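Local coordinates for protein enoyl-CoA hydratase/carnithine racemase (Magnetospirillum magneticum, PDB 4NEK) that is a crotonase-like enoyl-CoA hydratase/isomerase family protein that probably acts as a delta(3)-delta(2)-enoyl-CoA isomerase, shifting the double bond of unsaturated fatty acyl-CoA esters, at residues 12-17 with 39-44. Sequence-based numbering, arbitrary orientation.
Sequences GVQVVR and FAKGEA
Q14 on strand 13-18 and G42 in the last turn of helix 29-44 bring the two backbones to their closest approach, 6.6 Å between their CA atoms. Strand, helix and the parallel strand 50-54 form the first beta-alpha-beta unit of the crotonase fold, and this contact is where the C-terminal end of its helix lies over the sheet. The Q14 side chain spans the gap: with CG anti to the backbone N (chi1 -173°) and an extended chain beyond it, the amide is carried out from the strand to the helix surface. There OE1 rests on the bare backbone of G42, 3.2 Å from its CA. A side chain at G42 would point at the strand, and even a CB would clash with Q14 OE1, so glycine at this position lets the amide come so close. The other half of the amide faces the preceding turn, where NE2 makes a weak hydrogen bond to A38 O. K41 reaches the same group from the solvent-exposed side of the helix. Its chain bends at its last two torsions and passes at a slant to the Q14 side chain, with CE 3.9 Å from Q14 CD. The ammonium of K41 forms a salt bridge with D45, just past the end of the helix. Cutting Q14 back to an alanine is likely to open a gap between strand and helix over G42 and to leave A38 O without its weak amide donor. Along the strand, V16 also points toward the helix, whereas V13 and V15 pack on helix 179-194 across the sheet. At the exposed border of the contact, the methylene CE of K41 lies 3.4 Å from Q14 OE1.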
loop_
_atom_site.group_PDB
_atom_site.type_symbol
_atom_site.label_atom_id
_atom_site.label_comp_id
_atom_site.label_asym_id
_atom_site.label_seq_id
_atom_site.Cartn_x
_atom_site.Cartn_y
_atom_site.Cartn_z
ATOM N N GLY C 12 -22.249 28.254 -8.260
ATOM C CA GLY C 12 -22.875 27.329 -7.333
ATOM C C GLY C 12 -22.029 26.895 -6.132
ATOM O O GLY C 12 -22.477 26.056 -5.332
ATOM N N VAL C 13 -20.819 27.449 -6.013
ATOM C CA VAL C 13 -19.878 27.062 -4.995
ATOM C C VAL C 13 -19.616 28.216 -4.080
ATOM O O VAL C 13 -19.192 29.273 -4.512
ATOM C CB VAL C 13 -18.534 26.667 -5.625
ATOM C CG1 VAL C 13 -17.549 26.281 -4.550
ATOM C CG2 VAL C 13 -18.695 25.500 -6.580
ATOM N N GLN C 14 -19.834 28.024 -2.788
ATOM C CA GLN C 14 -19.470 29.046 -1.828
ATOM C C GLN C 14 -18.085 28.813 -1.266
ATOM O O GLN C 14 -17.861 27.856 -0.556
ATOM C CB GLN C 14 -20.422 29.103 -0.681
ATOM C CG GLN C 14 -20.062 30.298 0.175
ATOM C CD GLN C 14 -21.168 30.712 1.113
ATOM O OE1 GLN C 14 -22.336 30.713 0.753
ATOM N NE2 GLN C 14 -20.801 31.055 2.338
ATOM N N VAL C 15 -17.165 29.699 -1.607
ATOM C CA VAL C 15 -15.808 29.600 -1.204
ATOM C C VAL C 15 -15.658 30.313 0.110
ATOM O O VAL C 15 -16.133 31.434 0.268
ATOM C CB VAL C 15 -14.917 30.293 -2.209
ATOM C CG1 VAL C 15 -13.462 30.210 -1.772
ATOM C CG2 VAL C 15 -15.072 29.649 -3.565
ATOM N N VAL C 16 -15.056 29.641 1.069
ATOM C CA VAL C 16 -14.898 30.151 2.426
ATOM C C VAL C 16 -13.427 29.985 2.774
ATOM O O VAL C 16 -12.956 28.873 2.845
ATOM C CB VAL C 16 -15.745 29.325 3.396
ATOM C CG1 VAL C 16 -15.547 29.812 4.805
ATOM C CG2 VAL C 16 -17.225 29.401 3.025
ATOM N N ARG C 17 -12.715 31.082 2.904
ATOM C CA ARG C 17 -11.285 31.037 3.027
ATOM C C ARG C 17 -10.830 31.651 4.353
ATOM O O ARG C 17 -11.236 32.748 4.696
ATOM C CB ARG C 17 -10.622 31.804 1.896
ATOM C CG ARG C 17 -9.114 31.689 2.008
ATOM C CD ARG C 17 -8.387 32.600 1.051
ATOM N NE ARG C 17 -8.599 32.298 -0.351
ATOM C CZ ARG C 17 -7.942 31.358 -1.046
ATOM N NH1 ARG C 17 -6.987 30.603 -0.498
ATOM N NH2 ARG C 17 -8.245 31.152 -2.302
ATOM N N PHE C 39 -21.466 29.427 6.785
ATOM C CA PHE C 39 -22.224 28.206 6.596
ATOM C C PHE C 39 -23.702 28.414 6.674
ATOM O O PHE C 39 -24.430 27.864 5.888
ATOM C CB PHE C 39 -21.777 27.104 7.562
ATOM C CG PHE C 39 -20.614 26.349 7.032
ATOM C CD1 PHE C 39 -19.330 26.908 7.082
ATOM C CD2 PHE C 39 -20.796 25.166 6.365
ATOM C CE1 PHE C 39 -18.241 26.263 6.528
ATOM C CE2 PHE C 39 -19.710 24.501 5.815
ATOM C CZ PHE C 39 -18.434 25.058 5.887
ATOM N N ALA C 40 -24.164 29.232 7.609
ATOM C CA ALA C 40 -25.598 29.507 7.735
ATOM C C ALA C 40 -26.107 30.209 6.474
ATOM O O ALA C 40 -27.129 29.849 5.909
ATOM C CB ALA C 40 -25.871 30.349 8.969
ATOM N N LYS C 41 -25.354 31.164 5.980
ATOM C CA LYS C 41 -25.762 31.824 4.764
ATOM C C LYS C 41 -25.818 30.832 3.587
ATOM O O LYS C 41 -26.822 30.746 2.875
ATOM C CB LYS C 41 -24.828 32.998 4.495
ATOM C CG LYS C 41 -24.825 33.394 3.031
ATOM C CD LYS C 41 -23.713 34.343 2.551
ATOM C CE LYS C 41 -23.175 34.026 1.134
ATOM N NZ LYS C 41 -24.183 33.583 0.119
ATOM N N GLY C 42 -24.746 30.059 3.404
ATOM C CA GLY C 42 -24.669 29.145 2.295
ATOM C C GLY C 42 -25.758 28.111 2.372
ATOM O O GLY C 42 -26.348 27.744 1.372
ATOM N N GLU C 43 -26.045 27.632 3.564
ATOM C CA GLU C 43 -27.076 26.600 3.731
ATOM C C GLU C 43 -28.443 27.093 3.319
ATOM O O GLU C 43 -29.210 26.317 2.773
ATOM C CB GLU C 43 -27.126 26.078 5.162
ATOM C CG GLU C 43 -26.024 25.064 5.466
ATOM C CD GLU C 43 -26.350 23.663 4.953
ATOM O OE1 GLU C 43 -27.210 22.965 5.558
ATOM O OE2 GLU C 43 -25.740 23.244 3.948
ATOM N N ALA C 44 -28.710 28.381 3.537
ATOM C CA ALA C 44 -29.994 29.012 3.180
ATOM C C ALA C 44 -30.036 29.592 1.771
ATOM O O ALA C 44 -31.106 29.791 1.226
ATOM C CB ALA C 44 -30.311 30.106 4.164
#